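Local coordinates for protein probable benzoylformate decarboxylase (Rhodococcus jostii, PDB 7ORX) that belongs to the thiamine diphosphate-dependent enzyme family and binds thiamine diphosphate together with a sodium ion, at residues L361-R366 / W387-L392; S433-I438 / I484-L489; N458-A463 / T526-S531; T498-A503 / I522-N527. One frame throughout, in Å; residues are numbered along the deposited sequence.

How the contacts relate
Contacts 2 and 3 are buried and both touch thiamine diphosphate, while contacts 1 and 4 are partly buried and lie away from it. Contact 4 is backbone hydrogen bonding between neighbouring parallel strands. Contact 3 takes up the chain where one of them, strand 520-525, runs out, so the two contacts share Thr526 and Asn527. The chemistry of contact 3 is metal and diphosphate binding backed by an aromatic ring. Contact 2 is mostly apolar and adjoins contact 4 where Asp485 and Phe486 approach Glu523. Contact 1 joins two helix regions through an arginine and a glutamine. Its Leu361 and Leu364 pack on Val524 and Ala503 of contact 4.

Contact 1: residues L361-R366 / W387-L392; sequences LFALVR and WSQMDL
Arg366 and Gln389 form the polar part of this contact. One guanidinium nitrogen, Arg366 NH1, donates to two oxygens of the same residue. The shorter bond runs from Arg366 NH1 to the backbone Gln389 O, 2.7 Å long with an N-H...O angle of 147°. The bond from Arg366 NH1 to Gln389 OE1 is longer, 3.2 Å, but straighter, at 168°. Both oxygens lie near the guanidinium plane, so Gln389 meets the group at its edge. NH1 is itself tilted out of the side-chain amide plane. The arginine chain leaves with CG anti to the backbone N and bends at chi3 (63°), which turns NE away from a fully extended course. Ala363 O sits over the centre of one guanidinium face, and Phe346 makes a cation-pi contact with Arg366.

The contact joins helix 358-368 to the C-terminal part of helix 383-389 and the chain after it. Strand 374-378, part of a six-stranded parallel sheet, lies between these helices in the chain.

Apolar packing lies beside the polar pair. Ala363 CB lies 3.6 Å from Gln389 OE1, beside the bent glutamine chain. Phe362 CB approaches Gln389 CB at 4.1 Å, but its ring leads away and meets Phe386 edge-to-face. Met390 starts away from the helix and folds back. Its SD comes 3.9 Å from Phe362 O, and its CE reaches Val365 CG1 at 4.1 Å. Tyr375 touches both Val365 and Met390. At the more exposed end, Arg366 CD passes Asp391 CB at 4.3 Å.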
# COMPACT_ATOMS: atom_id res chain seq x y z
N LEU C 361 40.18 17.20 -18.46
CA LEU C 361 39.64 15.99 -19.13
C LEU C 361 38.47 16.40 -20.02
O LEU C 361 38.40 15.92 -21.13
CB LEU C 361 39.21 14.96 -18.09
CG LEU C 361 38.66 13.68 -18.69
CD1 LEU C 361 39.64 13.05 -19.66
CD2 LEU C 361 38.29 12.69 -17.61
N PHE C 362 37.59 17.27 -19.55
CA PHE C 362 36.40 17.68 -20.33
C PHE C 362 36.83 18.55 -21.51
O PHE C 362 36.26 18.44 -22.59
CB PHE C 362 35.33 18.29 -19.43
CG PHE C 362 34.73 17.34 -18.43
CD1 PHE C 362 34.58 16.00 -18.70
CD2 PHE C 362 34.32 17.79 -17.19
CE1 PHE C 362 34.08 15.12 -17.75
CE2 PHE C 362 33.79 16.92 -16.25
CZ PHE C 362 33.67 15.58 -16.53
N ALA C 363 37.86 19.36 -21.37
CA ALA C 363 38.39 20.18 -22.48
C ALA C 363 39.00 19.28 -23.55
O ALA C 363 38.74 19.54 -24.72
CB ALA C 363 39.36 21.20 -21.96
N LEU C 364 39.75 18.25 -23.17
CA LEU C 364 40.23 17.19 -24.10
C LEU C 364 39.01 16.49 -24.72
O LEU C 364 39.01 16.27 -25.93
CB LEU C 364 41.12 16.19 -23.35
CG LEU C 364 42.61 16.51 -23.35
CD1 LEU C 364 42.92 17.99 -23.61
CD2 LEU C 364 43.23 16.05 -22.02
N VAL C 365 37.98 16.15 -23.95
CA VAL C 365 36.80 15.50 -24.56
C VAL C 365 36.15 16.47 -25.56
O VAL C 365 35.77 16.04 -26.63
CB VAL C 365 35.81 15.01 -23.49
CG1 VAL C 365 34.46 14.64 -24.07
CG2 VAL C 365 36.42 13.86 -22.69
N ARG C 366 36.04 17.76 -25.24
CA ARG C 366 35.45 18.75 -26.17
C ARG C 366 36.21 18.71 -27.51
O ARG C 366 35.56 18.61 -28.55
CB ARG C 366 35.48 20.16 -25.58
CG ARG C 366 34.88 21.22 -26.50
CD ARG C 366 35.01 22.63 -25.95
NE ARG C 366 36.38 23.17 -25.75
CZ ARG C 366 36.96 23.40 -24.57
NH1 ARG C 366 36.35 23.10 -23.44
NH2 ARG C 366 38.16 23.90 -24.53
N TRP C 387 30.15 21.82 -17.05
CA TRP C 387 29.30 22.87 -17.65
C TRP C 387 30.16 24.04 -18.12
O TRP C 387 29.78 24.74 -19.08
CB TRP C 387 28.21 23.28 -16.65
CG TRP C 387 27.20 22.18 -16.50
CD1 TRP C 387 26.98 21.38 -15.42
CD2 TRP C 387 26.30 21.73 -17.52
NE1 TRP C 387 25.98 20.49 -15.68
CE2 TRP C 387 25.55 20.67 -16.96
CE3 TRP C 387 26.01 22.16 -18.81
CZ2 TRP C 387 24.56 20.03 -17.67
CZ3 TRP C 387 25.01 21.53 -19.51
CH2 TRP C 387 24.30 20.48 -18.94
N SER C 388 31.30 24.22 -17.49
CA SER C 388 32.22 25.35 -17.79
C SER C 388 33.07 25.00 -19.01
O SER C 388 33.78 25.86 -19.51
CB SER C 388 33.06 25.69 -16.57
OG SER C 388 34.07 24.72 -16.40
N GLN C 389 32.95 23.77 -19.51
CA GLN C 389 33.96 23.19 -20.43
C GLN C 389 33.31 22.44 -21.61
O GLN C 389 34.05 22.14 -22.51
CB GLN C 389 34.88 22.33 -19.56
CG GLN C 389 36.33 22.33 -20.01
CD GLN C 389 37.02 23.66 -19.84
OE1 GLN C 389 37.71 24.13 -20.73
NE2 GLN C 389 36.89 24.27 -18.68
N MET C 390 31.99 22.21 -21.67
CA MET C 390 31.42 21.39 -22.78
C MET C 390 30.65 22.26 -23.76
O MET C 390 30.08 23.28 -23.31
CB MET C 390 30.51 20.31 -22.21
CG MET C 390 31.32 19.26 -21.46
SD MET C 390 32.41 18.39 -22.56
CE MET C 390 31.36 17.00 -22.96
N ASP C 391 30.67 21.85 -25.05
CA ASP C 391 29.95 22.54 -26.17
C ASP C 391 28.88 21.60 -26.72
O ASP C 391 29.10 20.96 -27.75
CB ASP C 391 30.89 23.02 -27.29
CG ASP C 391 30.24 23.79 -28.44
OD1 ASP C 391 29.00 24.00 -28.42
OD2 ASP C 391 30.98 24.17 -29.37
N LEU C 392 27.73 21.59 -26.06
CA LEU C 392 26.52 20.80 -26.42
C LEU C 392 25.60 21.68 -27.25
O LEU C 392 25.30 22.78 -26.79
CB LEU C 392 25.83 20.40 -25.12
CG LEU C 392 26.40 19.20 -24.36
CD1 LEU C 392 27.87 19.06 -24.57
CD2 LEU C 392 26.11 19.32 -22.88

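Contact 2: residues S433-I438 / I484-L489; sequences SANYGI and IDFVHL. With TPP (thiamine diphosphate), chain I.
Ala434 and Ile438 meet Phe486 and Leu489 in the apolar part of this contact. Ala434 CB lies 3.7 Å from Phe486 CE1. Ile438 CD1 comes to the edge of the same ring, near its plane. Ile438 CG1 is anti to the backbone N (chi1 -165°), and CD1 beyond it reaches Leu489 CD1 at 3.9 Å. These two side chains cross at about a right angle. Ile484 CG2 sits over one face of the Phe486 ring, offset toward its rim.

Polar and apolar groups meet at Asn435. Its ND2 faces Ile484 CD1 tip to tip, 3.6 Å away. Its OD1 is hydrogen-bonded to Tyr493 OH of the second subunit.

A side-chain capping bond lies within segment 484-489. Asp485 is the N-cap of helix 486-493, and its OD1 accepts from Val487 N at 3.3 Å. The donor comes from above the carboxylate plane.

Contacts with thiamine diphosphate lie on segment 433-438, in the turn that follows the Gly-Asp-Gly of the family's thiamine diphosphate motif. Ser433 N donates to O1A of thiamine diphosphate at 2.8 Å, with an N-H...O angle of 166°. Ser433 OG lies 2.7 Å from the same O1A, with Glu378 O as another acceptor within its reach. Tyr436 CE2 is 3.7 Å from the pyrimidine N1', and Tyr436 OH bonds to Asn26 OD1 of the second subunit.

Apolar packing against Phe486 and Leu489 thus backs the turn on one side, while the turn's polar groups hold the diphosphate and reach the neighbouring subunit.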
# COMPACT_ATOMS: atom_id res chain seq x y z
N SER C 433 30.30 5.24 -9.14
CA SER C 433 29.08 5.01 -9.96
C SER C 433 29.22 3.76 -10.83
O SER C 433 28.21 3.07 -11.03
CB SER C 433 28.81 6.16 -10.83
OG SER C 433 28.65 7.33 -10.04
N ALA C 434 30.41 3.50 -11.36
CA ALA C 434 30.56 2.45 -12.38
C ALA C 434 30.20 1.10 -11.76
O ALA C 434 29.73 0.27 -12.49
CB ALA C 434 31.96 2.45 -12.90
N ASN C 435 30.41 0.89 -10.48
CA ASN C 435 30.24 -0.45 -9.86
C ASN C 435 28.76 -0.83 -9.76
O ASN C 435 28.45 -2.03 -9.69
CB ASN C 435 30.87 -0.51 -8.46
CG ASN C 435 32.36 -0.29 -8.54
OD1 ASN C 435 33.03 -1.02 -9.25
ND2 ASN C 435 32.83 0.76 -7.89
N TYR C 436 27.86 0.16 -9.72
CA TYR C 436 26.40 -0.11 -9.61
C TYR C 436 25.86 -0.70 -10.93
O TYR C 436 24.88 -1.44 -10.79
CB TYR C 436 25.61 1.11 -9.15
CG TYR C 436 26.03 1.73 -7.84
CD1 TYR C 436 27.04 2.68 -7.81
CD2 TYR C 436 25.37 1.45 -6.65
CE1 TYR C 436 27.42 3.29 -6.63
CE2 TYR C 436 25.71 2.08 -5.47
CZ TYR C 436 26.74 3.00 -5.45
OH TYR C 436 27.16 3.64 -4.31
N GLY C 437 26.48 -0.44 -12.11
CA GLY C 437 25.99 -0.95 -13.40
C GLY C 437 27.03 -1.61 -14.27
O GLY C 437 26.90 -1.57 -15.50
N ILE C 438 28.05 -2.21 -13.67
CA ILE C 438 29.31 -2.66 -14.34
C ILE C 438 28.98 -3.75 -15.34
O ILE C 438 29.60 -3.80 -16.41
CB ILE C 438 30.33 -3.14 -13.28
CG1 ILE C 438 31.75 -3.27 -13.85
CG2 ILE C 438 29.88 -4.43 -12.62
CD1 ILE C 438 32.38 -1.93 -14.21
N ILE C 484 40.46 -0.94 -7.24
CA ILE C 484 39.61 -1.38 -8.37
C ILE C 484 40.35 -1.10 -9.68
O ILE C 484 40.65 0.08 -9.93
CB ILE C 484 38.27 -0.63 -8.37
CG1 ILE C 484 37.52 -0.84 -7.05
CG2 ILE C 484 37.42 -0.97 -9.60
CD1 ILE C 484 36.26 0.01 -6.94
N ASP C 485 40.57 -2.12 -10.50
CA ASP C 485 41.14 -1.96 -11.87
C ASP C 485 40.01 -2.13 -12.89
O ASP C 485 39.65 -3.27 -13.17
CB ASP C 485 42.27 -2.96 -12.11
CG ASP C 485 43.11 -2.67 -13.36
OD1 ASP C 485 42.70 -1.79 -14.13
OD2 ASP C 485 44.19 -3.31 -13.54
N PHE C 486 39.51 -1.03 -13.46
CA PHE C 486 38.39 -1.02 -14.45
C PHE C 486 38.81 -1.65 -15.76
O PHE C 486 37.95 -2.14 -16.48
CB PHE C 486 37.87 0.40 -14.66
CG PHE C 486 37.16 0.89 -13.43
CD1 PHE C 486 35.84 0.57 -13.22
CD2 PHE C 486 37.86 1.54 -12.43
CE1 PHE C 486 35.20 0.97 -12.06
CE2 PHE C 486 37.22 1.92 -11.26
CZ PHE C 486 35.89 1.63 -11.08
N VAL C 487 40.09 -1.66 -16.08
CA VAL C 487 40.59 -2.38 -17.29
C VAL C 487 40.34 -3.87 -17.08
O VAL C 487 39.80 -4.47 -17.98
CB VAL C 487 42.07 -2.06 -17.58
CG1 VAL C 487 42.63 -2.95 -18.69
CG2 VAL C 487 42.24 -0.58 -17.92
N HIS C 488 40.69 -4.42 -15.92
CA HIS C 488 40.45 -5.84 -15.57
C HIS C 488 38.94 -6.11 -15.61
O HIS C 488 38.54 -7.16 -16.11
CB HIS C 488 41.07 -6.21 -14.20
CG HIS C 488 42.47 -6.68 -14.29
ND1 HIS C 488 42.84 -7.68 -15.17
CD2 HIS C 488 43.59 -6.33 -13.60
CE1 HIS C 488 44.14 -7.91 -15.05
NE2 HIS C 488 44.63 -7.06 -14.11
N LEU C 489 38.13 -5.19 -15.11
CA LEU C 489 36.66 -5.40 -15.11
C LEU C 489 36.16 -5.41 -16.55
O LEU C 489 35.47 -6.36 -16.91
CB LEU C 489 35.99 -4.33 -14.27
CG LEU C 489 36.24 -4.42 -12.76
CD1 LEU C 489 35.24 -3.53 -12.04
CD2 LEU C 489 36.07 -5.83 -12.24
N1' TPP I . 23.88 4.75 -3.61
C2' TPP I . 23.15 5.01 -4.70
CM2 TPP I . 22.44 3.88 -5.36
N3' TPP I . 22.99 6.23 -5.23
C4' TPP I . 23.61 7.25 -4.63
N4' TPP I . 23.43 8.46 -5.18
C5' TPP I . 24.42 7.07 -3.48
C6' TPP I . 24.50 5.77 -3.01
C7' TPP I . 25.16 8.21 -2.79
N3 TPP I . 26.26 8.78 -3.60
C2 TPP I . 26.18 10.00 -4.14
S1 TPP I . 27.62 10.47 -4.95
C5 TPP I . 28.34 8.95 -4.52
C4 TPP I . 27.47 8.13 -3.87
CM4 TPP I . 27.75 6.72 -3.44
C6 TPP I . 29.79 8.68 -4.81
C7 TPP I . 30.03 8.17 -6.20
O7 TPP I . 31.01 9.05 -6.79
PA TPP I . 31.84 8.62 -8.08
O1A TPP I . 31.13 7.88 -9.17
O2A TPP I . 33.04 7.94 -7.51
O3A TPP I . 32.17 10.11 -8.58
PB TPP I . 32.94 11.31 -7.80
O1B TPP I . 33.02 12.50 -8.74
O2B TPP I . 32.16 11.60 -6.53
O3B TPP I . 34.30 10.72 -7.50

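Contact 3: residues N458-A463 / T526-S531; sequences NGTYGA and TNFDES. With NA (sodium ion), chain J; TPP (thiamine diphosphate), chain I.
Phe528 lays its ring against Gly462. Its CB bond points toward segment 458-463, and CG is anti to the backbone N (chi1 -176°). Gly462 CA sits over one ring face, 4.0 Å from the centroid of the Phe528 ring and 23° off its normal, a CH-pi contact. Lacking a side chain, Gly462 lets both the ring and the diphosphate lie close to its backbone. The Thr460 and Phe528 side chains cross at about a right angle, with Thr460 CG2 4.1 Å from Phe528 CG. Thr460 OG1 points elsewhere and bonds to Leu479 O. In Asn458, CG lies between the backbone N and the carbonyl carbon (chi1 59°), on the sodium side. Asn458 CB lies beside Thr526 OG1.

Asn458 closes the family's thiamine diphosphate motif, which opens with the Gly-Asp-Gly around Asp431 and ends in a pair of asparagines. Its side chain, the carbonyl of Thr460 and the carboxylate of Asp431 all bind the sodium ion. Thr460 O lies 2.0 Å from the metal, and O3B of thiamine diphosphate is also 2.0 Å from it. Thiamine diphosphate O2A and a water are further ligands.

The N-terminal end of helix 462-470 faces the diphosphate. Ala463 N donates to O2B of thiamine diphosphate at 2.8 Å, and Gly462 N makes a weak bond to O3B. The Tyr461 side chain leaves away from segment 526-531. Thiamine diphosphate methyl CM4 lies over the centre of the Tyr461 ring, and Tyr461 OH bonds to Asn26 ND2 of the second subunit.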
# COMPACT_ATOMS: atom_id res chain seq x y z
N ASN C 458 39.05 8.72 -9.29
CA ASN C 458 39.76 9.53 -8.27
C ASN C 458 39.91 8.73 -6.96
O ASN C 458 40.33 9.32 -5.96
CB ASN C 458 39.18 10.94 -8.16
CG ASN C 458 37.73 11.05 -7.80
OD1 ASN C 458 37.11 10.07 -7.42
ND2 ASN C 458 37.20 12.26 -7.93
N GLY C 459 39.70 7.42 -6.99
CA GLY C 459 39.95 6.50 -5.85
C GLY C 459 38.96 6.67 -4.70
O GLY C 459 39.17 6.01 -3.67
N THR C 460 37.91 7.48 -4.88
CA THR C 460 37.03 7.99 -3.79
C THR C 460 35.59 8.22 -4.29
O THR C 460 35.34 8.33 -5.54
CB THR C 460 37.67 9.25 -3.20
OG1 THR C 460 37.12 9.53 -1.92
CG2 THR C 460 37.50 10.46 -4.09
N TYR C 461 34.66 8.30 -3.34
CA TYR C 461 33.32 8.92 -3.49
C TYR C 461 33.48 10.42 -3.27
O TYR C 461 33.29 10.91 -2.15
CB TYR C 461 32.33 8.29 -2.50
CG TYR C 461 31.96 6.84 -2.74
CD1 TYR C 461 31.86 6.30 -4.01
CD2 TYR C 461 31.65 6.02 -1.67
CE1 TYR C 461 31.48 4.99 -4.21
CE2 TYR C 461 31.26 4.70 -1.86
CZ TYR C 461 31.16 4.18 -3.14
OH TYR C 461 30.75 2.89 -3.35
N GLY C 462 33.87 11.14 -4.32
CA GLY C 462 34.28 12.55 -4.24
C GLY C 462 33.17 13.46 -3.74
O GLY C 462 33.45 14.27 -2.84
N ALA C 463 31.95 13.36 -4.30
CA ALA C 463 30.82 14.26 -3.96
C ALA C 463 30.41 14.08 -2.50
O ALA C 463 29.88 15.04 -1.94
CB ALA C 463 29.65 14.03 -4.90
N THR C 526 42.15 10.60 -12.23
CA THR C 526 41.74 12.01 -12.00
C THR C 526 42.16 12.45 -10.59
O THR C 526 42.43 11.55 -9.74
CB THR C 526 40.24 12.22 -12.19
OG1 THR C 526 39.54 11.37 -11.28
CG2 THR C 526 39.78 11.96 -13.62
N ASN C 527 42.21 13.77 -10.37
CA ASN C 527 42.61 14.40 -9.08
C ASN C 527 41.37 14.94 -8.37
O ASN C 527 40.50 15.66 -9.02
CB ASN C 527 43.59 15.56 -9.24
CG ASN C 527 44.65 15.27 -10.28
OD1 ASN C 527 45.28 14.20 -10.26
ND2 ASN C 527 44.82 16.21 -11.18
N PHE C 528 41.30 14.63 -7.07
CA PHE C 528 40.26 15.12 -6.15
C PHE C 528 40.94 16.13 -5.22
O PHE C 528 41.92 15.69 -4.55
CB PHE C 528 39.55 13.97 -5.43
CG PHE C 528 38.42 14.47 -4.56
CD1 PHE C 528 37.33 15.11 -5.14
CD2 PHE C 528 38.49 14.38 -3.18
CE1 PHE C 528 36.32 15.64 -4.36
CE2 PHE C 528 37.48 14.92 -2.40
CZ PHE C 528 36.40 15.55 -2.99
N ASP C 529 40.44 17.38 -5.19
CA ASP C 529 40.86 18.48 -4.27
C ASP C 529 40.62 18.11 -2.79
O ASP C 529 39.44 18.07 -2.34
CB ASP C 529 40.12 19.80 -4.56
CG ASP C 529 40.49 20.46 -5.87
OD1 ASP C 529 39.74 20.21 -6.83
OD2 ASP C 529 41.53 21.21 -5.92
N GLU C 530 41.72 17.84 -2.05
CA GLU C 530 41.75 17.55 -0.58
C GLU C 530 42.19 18.82 0.16
O GLU C 530 41.96 18.88 1.40
CB GLU C 530 42.60 16.29 -0.29
CG GLU C 530 42.07 15.05 -1.01
CD GLU C 530 42.22 13.72 -0.28
OE1 GLU C 530 41.28 12.89 -0.35
OE2 GLU C 530 43.28 13.53 0.37
N SER C 531 42.80 19.79 -0.55
CA SER C 531 42.95 21.23 -0.15
C SER C 531 42.00 22.10 -1.01
O SER C 531 41.50 23.15 -0.60
CB SER C 531 44.39 21.76 -0.29
OG SER C 531 45.08 21.83 0.96
OXT SER C 531 41.69 21.78 -2.16
NA NA J . 35.31 8.95 -7.46
N1' TPP I . 23.88 4.75 -3.61
C2' TPP I . 23.15 5.01 -4.70
CM2 TPP I . 22.44 3.88 -5.36
N3' TPP I . 22.99 6.23 -5.23
C4' TPP I . 23.61 7.25 -4.63
N4' TPP I . 23.43 8.46 -5.18
C5' TPP I . 24.42 7.07 -3.48
C6' TPP I . 24.50 5.77 -3.01
C7' TPP I . 25.16 8.21 -2.79
N3 TPP I . 26.26 8.78 -3.60
C2 TPP I . 26.18 10.00 -4.14
S1 TPP I . 27.62 10.47 -4.95
C5 TPP I . 28.34 8.95 -4.52
C4 TPP I . 27.47 8.13 -3.87
CM4 TPP I . 27.75 6.72 -3.44
C6 TPP I . 29.79 8.68 -4.81
C7 TPP I . 30.03 8.17 -6.20
O7 TPP I . 31.01 9.05 -6.79
PA TPP I . 31.84 8.62 -8.08
O1A TPP I . 31.13 7.88 -9.17
O2A TPP I . 33.04 7.94 -7.51
O3A TPP I . 32.17 10.11 -8.58
PB TPP I . 32.94 11.31 -7.80
O1B TPP I . 33.02 12.50 -8.74
O2B TPP I . 32.16 11.60 -6.53
O3B TPP I . 34.30 10.72 -7.50
O HOH W 1 35.49 9.62 -9.72

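Contact 4: residues T498-A503 / I522-N527; sequences TAVATA and IEVRTN
Thr498 and Glu523 make one of three backbone hydrogen bonds between segments 498-503 and 522-527, which run parallel. Glu523 N donates to Thr498 O at 2.9 Å, with an N-H...O angle of 167°. Arg525 N donates to Val500 O at 3.1 Å and 165°. Between them, Val500 N reaches Glu523 O at 3.0 Å, but the angle of 126° makes this bond weak. Glu523 O also receives a CA-H...O contact from Ala499 CA, 3.3 Å away. Similar contacts reach the other two acceptors. Ile522 CA approaches Thr498 O, and Val524 CA approaches Val500 O.

The backbones of Ile522 and Val524 bond instead to strand 452-457. Strand 520-525 is therefore held on both edges, with strand 496-500 outermost in the sheet within this chain. Helix 503-515 links the two strands as a beta-alpha-beta unit. Thr502 caps that helix, its OG1 accepting from Asp505 N.

Val500, Ile522 and Val524 share one face of the sheet. Val500 CB lies 4.3 Å from Ile522 CG2, and Val500 CG1 is 4.3 Å from Val524 CG2. Phe506 of helix 503-515 packs on both valines.

Ala499 and Glu523 lie on the other face. The Glu523 chain is extended beyond CG. OE2 accepts from Asn457 ND2, and OE1 takes a weak bond from Phe486 N.

Glu523 OE1 also lies close to Asp485 OD1. Two like charges so near could favour a proton on one of them, while Asn457 and the helix start at Phe486 may partly offset the charge on Glu523.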
# COMPACT_ATOMS: atom_id res chain seq x y z
N THR C 498 41.78 0.45 -21.65
CA THR C 498 43.15 1.00 -21.40
C THR C 498 43.04 1.98 -20.22
O THR C 498 41.97 2.55 -20.06
CB THR C 498 43.78 1.57 -22.68
OG1 THR C 498 43.84 3.00 -22.64
CG2 THR C 498 43.04 1.15 -23.94
N ALA C 499 44.09 2.10 -19.41
CA ALA C 499 44.26 3.10 -18.33
C ALA C 499 45.24 4.17 -18.81
O ALA C 499 46.19 3.87 -19.51
CB ALA C 499 44.76 2.44 -17.06
N VAL C 500 45.06 5.39 -18.33
CA VAL C 500 45.62 6.62 -18.95
C VAL C 500 45.72 7.62 -17.80
O VAL C 500 44.86 7.57 -16.93
CB VAL C 500 44.66 7.04 -20.08
CG1 VAL C 500 44.21 8.48 -20.00
CG2 VAL C 500 45.21 6.70 -21.44
N ALA C 501 46.76 8.44 -17.74
CA ALA C 501 46.94 9.38 -16.61
C ALA C 501 47.48 10.73 -17.08
O ALA C 501 47.67 11.61 -16.23
CB ALA C 501 47.85 8.74 -15.59
N THR C 502 47.72 10.91 -18.38
CA THR C 502 48.18 12.21 -18.94
C THR C 502 47.29 12.58 -20.12
O THR C 502 46.72 11.70 -20.72
CB THR C 502 49.63 12.15 -19.41
OG1 THR C 502 49.58 11.42 -20.64
CG2 THR C 502 50.57 11.50 -18.42
N ALA C 503 47.23 13.87 -20.42
CA ALA C 503 46.51 14.48 -21.55
C ALA C 503 46.96 13.83 -22.85
O ALA C 503 46.08 13.53 -23.66
CB ALA C 503 46.75 15.96 -21.56
N ILE C 522 37.99 3.67 -21.31
CA ILE C 522 39.24 4.38 -20.91
C ILE C 522 39.14 4.66 -19.43
O ILE C 522 38.23 5.34 -19.06
CB ILE C 522 39.36 5.68 -21.70
CG1 ILE C 522 39.52 5.40 -23.19
CG2 ILE C 522 40.49 6.51 -21.18
CD1 ILE C 522 39.09 6.57 -24.05
N GLU C 523 40.07 4.16 -18.61
CA GLU C 523 40.13 4.50 -17.18
C GLU C 523 41.07 5.68 -17.07
O GLU C 523 42.20 5.51 -17.37
CB GLU C 523 40.59 3.32 -16.35
CG GLU C 523 40.69 3.64 -14.88
CD GLU C 523 41.34 2.56 -14.01
OE1 GLU C 523 41.55 1.43 -14.52
OE2 GLU C 523 41.65 2.83 -12.81
N VAL C 524 40.58 6.87 -16.78
CA VAL C 524 41.41 8.09 -16.59
C VAL C 524 41.67 8.18 -15.10
O VAL C 524 40.71 8.14 -14.37
CB VAL C 524 40.69 9.35 -17.06
CG1 VAL C 524 41.52 10.59 -16.80
CG2 VAL C 524 40.30 9.26 -18.52
N ARG C 525 42.92 8.34 -14.69
CA ARG C 525 43.26 8.70 -13.30
C ARG C 525 43.02 10.20 -13.16
O ARG C 525 43.62 10.98 -13.93
CB ARG C 525 44.70 8.30 -12.98
CG ARG C 525 44.97 8.15 -11.50
CD ARG C 525 45.86 9.26 -10.98
NE ARG C 525 47.28 8.86 -10.96
CZ ARG C 525 47.98 8.49 -9.88
NH1 ARG C 525 47.40 8.45 -8.68
NH2 ARG C 525 49.27 8.18 -9.99
N THR C 526 42.15 10.60 -12.23
CA THR C 526 41.74 12.01 -12.00
C THR C 526 42.16 12.45 -10.59
O THR C 526 42.43 11.55 -9.74
CB THR C 526 40.24 12.22 -12.19
OG1 THR C 526 39.54 11.37 -11.28
CG2 THR C 526 39.78 11.96 -13.62
N ASN C 527 42.21 13.77 -10.37
CA ASN C 527 42.61 14.40 -9.08
C ASN C 527 41.37 14.94 -8.37
O ASN C 527 40.50 15.66 -9.02
CB ASN C 527 43.59 15.56 -9.24
CG ASN C 527 44.65 15.27 -10.28
OD1 ASN C 527 45.28 14.20 -10.26
ND2 ASN C 527 44.82 16.21 -11.18